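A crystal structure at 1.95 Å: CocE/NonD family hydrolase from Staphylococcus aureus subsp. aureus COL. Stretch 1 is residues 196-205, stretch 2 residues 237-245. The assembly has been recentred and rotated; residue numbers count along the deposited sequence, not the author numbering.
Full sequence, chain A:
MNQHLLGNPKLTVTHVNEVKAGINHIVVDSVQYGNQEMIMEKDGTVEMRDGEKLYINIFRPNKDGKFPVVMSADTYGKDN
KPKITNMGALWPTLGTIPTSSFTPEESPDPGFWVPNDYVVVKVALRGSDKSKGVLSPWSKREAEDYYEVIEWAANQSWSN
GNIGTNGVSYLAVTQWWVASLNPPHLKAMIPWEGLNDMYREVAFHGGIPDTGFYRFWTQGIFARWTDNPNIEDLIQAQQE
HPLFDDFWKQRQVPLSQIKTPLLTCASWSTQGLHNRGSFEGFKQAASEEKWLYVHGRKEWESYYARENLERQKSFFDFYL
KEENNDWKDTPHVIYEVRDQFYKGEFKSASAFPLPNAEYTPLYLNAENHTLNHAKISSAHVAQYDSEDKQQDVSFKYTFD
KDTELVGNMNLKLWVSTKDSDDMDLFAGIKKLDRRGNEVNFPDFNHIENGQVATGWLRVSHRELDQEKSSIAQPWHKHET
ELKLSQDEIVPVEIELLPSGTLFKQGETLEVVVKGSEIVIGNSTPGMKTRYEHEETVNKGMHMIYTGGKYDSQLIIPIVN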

# COMPACT_ATOMS: atom_id res chain seq x y z
N ASN A 196 -6.12 3.86 0.06
CA ASN A 196 -7.19 4.75 -0.33
C ASN A 196 -8.23 5.06 0.77
O ASN A 196 -9.26 5.62 0.49
CB ASN A 196 -7.84 4.21 -1.59
CG ASN A 196 -8.16 2.78 -1.49
OD1 ASN A 196 -8.93 2.38 -0.65
ND2 ASN A 196 -7.50 1.96 -2.32
N ASP A 197 -7.90 4.74 2.03
CA ASP A 197 -8.70 5.06 3.21
C ASP A 197 -7.74 5.45 4.32
O ASP A 197 -7.22 4.61 5.01
CB ASP A 197 -9.57 3.88 3.61
CG ASP A 197 -10.52 4.19 4.81
OD1 ASP A 197 -10.31 5.20 5.55
OD2 ASP A 197 -11.44 3.35 5.04
N MSE A 198 -7.46 6.73 4.43
CA MSE A 198 -6.41 7.19 5.32
C MSE A 198 -6.66 6.81 6.75
O MSE A 198 -5.71 6.44 7.45
CB MSE A 198 -6.23 8.72 5.24
CG MSE A 198 -5.55 9.15 4.01
SE MSE A 198 -5.27 11.13 3.97
CE MSE A 198 -3.87 11.21 5.44
N TYR A 199 -7.89 6.94 7.22
CA TYR A 199 -8.17 6.61 8.61
C TYR A 199 -7.79 5.14 8.97
O TYR A 199 -7.27 4.87 10.02
CB TYR A 199 -9.66 6.83 8.93
CG TYR A 199 -9.94 6.57 10.34
CD1 TYR A 199 -9.72 7.55 11.30
CD2 TYR A 199 -10.37 5.31 10.75
CE1 TYR A 199 -9.93 7.26 12.70
CE2 TYR A 199 -10.58 5.04 12.07
CZ TYR A 199 -10.37 6.01 13.05
OH TYR A 199 -10.57 5.68 14.38
N ARG A 200 -8.08 4.21 8.08
CA ARG A 200 -7.89 2.81 8.36
C ARG A 200 -6.54 2.32 8.01
O ARG A 200 -6.19 1.19 8.42
CB ARG A 200 -8.94 1.95 7.65
CG ARG A 200 -10.31 2.01 8.32
CD ARG A 200 -11.35 1.11 7.57
NE ARG A 200 -12.65 1.24 8.24
CZ ARG A 200 -13.46 2.27 8.11
NH1 ARG A 200 -13.15 3.26 7.29
NH2 ARG A 200 -14.59 2.31 8.81
N GLU A 201 -5.80 3.08 7.20
CA GLU A 201 -4.61 2.51 6.54
C GLU A 201 -3.30 3.16 6.91
O GLU A 201 -2.29 2.47 6.86
CB GLU A 201 -4.81 2.37 5.03
CG GLU A 201 -6.04 1.45 4.81
CD GLU A 201 -6.63 1.37 3.43
OE1 GLU A 201 -6.27 2.18 2.55
OE2 GLU A 201 -7.53 0.47 3.25
N VAL A 202 -3.30 4.43 7.32
CA VAL A 202 -2.05 5.12 7.67
C VAL A 202 -2.15 5.98 8.95
O VAL A 202 -1.22 5.98 9.73
CB VAL A 202 -1.47 5.97 6.50
CG1 VAL A 202 -2.38 7.18 6.14
CG2 VAL A 202 -0.03 6.42 6.82
N ALA A 203 -3.25 6.75 9.12
CA ALA A 203 -3.44 7.63 10.30
C ALA A 203 -3.66 6.82 11.60
O ALA A 203 -3.20 7.20 12.69
CB ALA A 203 -4.60 8.68 10.06
N PHE A 204 -4.37 5.69 11.49
CA PHE A 204 -4.65 4.82 12.61
C PHE A 204 -4.68 3.40 12.12
O PHE A 204 -5.09 3.09 11.01
CB PHE A 204 -6.03 5.11 13.26
CG PHE A 204 -6.26 6.57 13.65
CD1 PHE A 204 -6.06 7.02 14.98
CD2 PHE A 204 -6.67 7.48 12.69
CE1 PHE A 204 -6.22 8.35 15.31
CE2 PHE A 204 -6.88 8.79 13.04
CZ PHE A 204 -6.63 9.23 14.35
N HIS A 205 -4.24 2.50 12.96
CA HIS A 205 -4.43 1.08 12.69
C HIS A 205 -5.39 0.52 13.70
O HIS A 205 -5.10 0.51 14.88
CB HIS A 205 -3.11 0.35 12.74
CG HIS A 205 -2.14 0.86 11.75
ND1 HIS A 205 -1.04 1.60 12.11
CD2 HIS A 205 -2.12 0.77 10.40
CE1 HIS A 205 -0.37 1.94 11.02
NE2 HIS A 205 -0.99 1.43 9.97
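Stretch 2 237-245: AQQEHPLFD

How do the two backbones lie relative to one another? Stretch 1 leaves a loop, enters a short helix at Met198, with a wider pi-type turn further on, and ends in an extended segment at Phe204 and His205. Stretch 2 begins with the last turn of a helix, residues 237–240, and continues without helical structure from His241 to Asp245. The contacts follow opposite sequence order in the two stretches: the CA of Tyr199 lies 6.6 Å from the CA of Phe244, whereas the CA of Ala203 lies 6.5 Å from the CA of Gln238. Walking forward along stretch 1 therefore means walking backward along stretch 2, from its loop to its helix, and together the two bury 430 Å² of surface.

What meets the start of the stretch 1 helix? Asp197 is at the N-cap position. The CA-to-CB bond of Asp197 points sideways, but its end comes nearer, with Asp197 OD1 3.9 Å from Phe244 CE1. Tyr199 follows; its CA-to-CB bond points toward stretch 2, and with chi1 in t its ring reaches along the backbone of residues 241–244. At the tip, Tyr199 OH donates a hydrogen bond to Pro242 O at 2.7 Å, tying the side chain to a carbonyl beyond the helix. Phe244 CB sits over the face of the tyrosine ring, 4.2 Å from its centroid, in a CH-pi contact, while Tyr199 CB packs against Phe244 CD1 at 3.8 Å. The two rings are oblique, their centroids 5.8 Å apart and their planes at 51°. Leu243 contributes mainly backbone here: its C atom is 3.5 Å from Tyr199 CE1, while its own CA-to-CB bond points away.

How does Arg200 add to the hold on Phe244? Arg200 NH1 donates a hydrogen bond to Asp197 OD2 at 2.8 Å, which is also a salt bridge. That pairing helps to fix the guanidinium where it meets the aromatic ring: Arg200 CZ lies 4.2 Å from the centroid of the Phe244 ring, only 8° off the ring normal, a cation-pi contact over the face. The closest pair of atoms is Arg200 NH1 and Phe244 CZ, at 3.5 Å. Phe244, with its CA-to-CB bond directed toward stretch 1, has more area covered than any other residue in the contact.

Where does the contact reach the stretch 2 helix? At Ala203, whose carbonyl accepts a hydrogen bond from Gln238: Gln238 NE2 lies 2.8 Å from Ala203 O, with an N-H...acceptor angle of 160°. The glutamine, with chi1 and chi2 both in t, extends to reach that oxygen. Phe204 then closes the contact. Its CA-to-CB bond points sideways, but the ring end comes nearer, placing Phe204 CZ 3.7 Å from Gln238 CG and 3.4 Å from His241 O. Gln238 O lies near the plane of this ring, at its edge, and Pro242 O lies over one face. Next in sequence, His205 makes no contact with stretch 2.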

# COMPACT_ATOMS: atom_id res chain seq x y z
N ALA A 237 -4.84 17.02 12.52
CA ALA A 237 -6.05 16.33 12.05
C ALA A 237 -6.14 14.98 12.79
O ALA A 237 -7.22 14.60 13.30
CB ALA A 237 -6.09 16.16 10.47
N GLN A 238 -4.99 14.32 12.94
CA GLN A 238 -4.93 13.02 13.63
C GLN A 238 -5.28 13.19 15.11
O GLN A 238 -5.94 12.38 15.69
CB GLN A 238 -3.55 12.37 13.51
CG GLN A 238 -3.41 10.96 14.19
CD GLN A 238 -1.92 10.52 14.21
OE1 GLN A 238 -1.08 11.31 14.61
NE2 GLN A 238 -1.62 9.31 13.75
N GLN A 239 -4.77 14.24 15.73
CA GLN A 239 -5.10 14.51 17.11
C GLN A 239 -6.61 14.69 17.30
O GLN A 239 -7.18 14.21 18.24
CB GLN A 239 -4.49 15.85 17.54
CG GLN A 239 -3.00 15.90 17.71
CD GLN A 239 -2.60 15.16 18.94
OE1 GLN A 239 -2.63 15.71 20.06
NE2 GLN A 239 -2.23 13.89 18.75
N GLU A 240 -7.22 15.52 16.47
CA GLU A 240 -8.57 15.99 16.74
C GLU A 240 -9.69 15.20 16.06
O GLU A 240 -10.87 15.47 16.31
CB GLU A 240 -8.68 17.52 16.42
CG GLU A 240 -8.72 17.81 14.96
CD GLU A 240 -8.32 19.24 14.56
OE1 GLU A 240 -8.45 19.53 13.34
OE2 GLU A 240 -7.84 20.00 15.40
N HIS A 241 -9.33 14.20 15.26
CA HIS A 241 -10.31 13.31 14.61
C HIS A 241 -9.97 11.84 14.93
O HIS A 241 -9.49 11.08 14.06
CB HIS A 241 -10.33 13.56 13.12
CG HIS A 241 -10.83 14.94 12.74
ND1 HIS A 241 -12.15 15.29 12.81
CD2 HIS A 241 -10.18 16.03 12.28
CE1 HIS A 241 -12.30 16.54 12.43
NE2 HIS A 241 -11.13 17.02 12.08
N PRO A 242 -10.19 11.43 16.18
CA PRO A 242 -9.80 10.05 16.58
C PRO A 242 -10.73 8.93 16.03
O PRO A 242 -10.41 7.73 16.11
CB PRO A 242 -9.85 10.13 18.10
CG PRO A 242 -10.84 11.17 18.39
CD PRO A 242 -10.56 12.25 17.35
N LEU A 243 -11.86 9.31 15.47
CA LEU A 243 -12.88 8.40 14.99
C LEU A 243 -13.06 8.65 13.48
O LEU A 243 -12.60 9.67 12.95
CB LEU A 243 -14.20 8.61 15.73
CG LEU A 243 -14.22 8.13 17.19
CD1 LEU A 243 -15.34 8.80 17.94
CD2 LEU A 243 -14.30 6.56 17.13
N PHE A 244 -13.75 7.74 12.82
CA PHE A 244 -13.99 7.81 11.38
C PHE A 244 -15.20 8.73 11.21
O PHE A 244 -16.30 8.27 11.09
CB PHE A 244 -14.24 6.41 10.80
CG PHE A 244 -14.42 6.38 9.29
CD1 PHE A 244 -13.41 6.79 8.45
CD2 PHE A 244 -15.60 5.90 8.72
CE1 PHE A 244 -13.56 6.74 7.08
CE2 PHE A 244 -15.76 5.83 7.33
CZ PHE A 244 -14.73 6.28 6.52
N ASP A 245 -14.96 10.04 11.21
CA ASP A 245 -16.02 11.04 11.23
C ASP A 245 -16.15 11.71 9.85
O ASP A 245 -15.61 11.19 8.87
CB ASP A 245 -15.71 12.06 12.36
CG ASP A 245 -14.34 12.74 12.20
OD1 ASP A 245 -13.67 12.55 11.16
OD2 ASP A 245 -13.92 13.48 13.13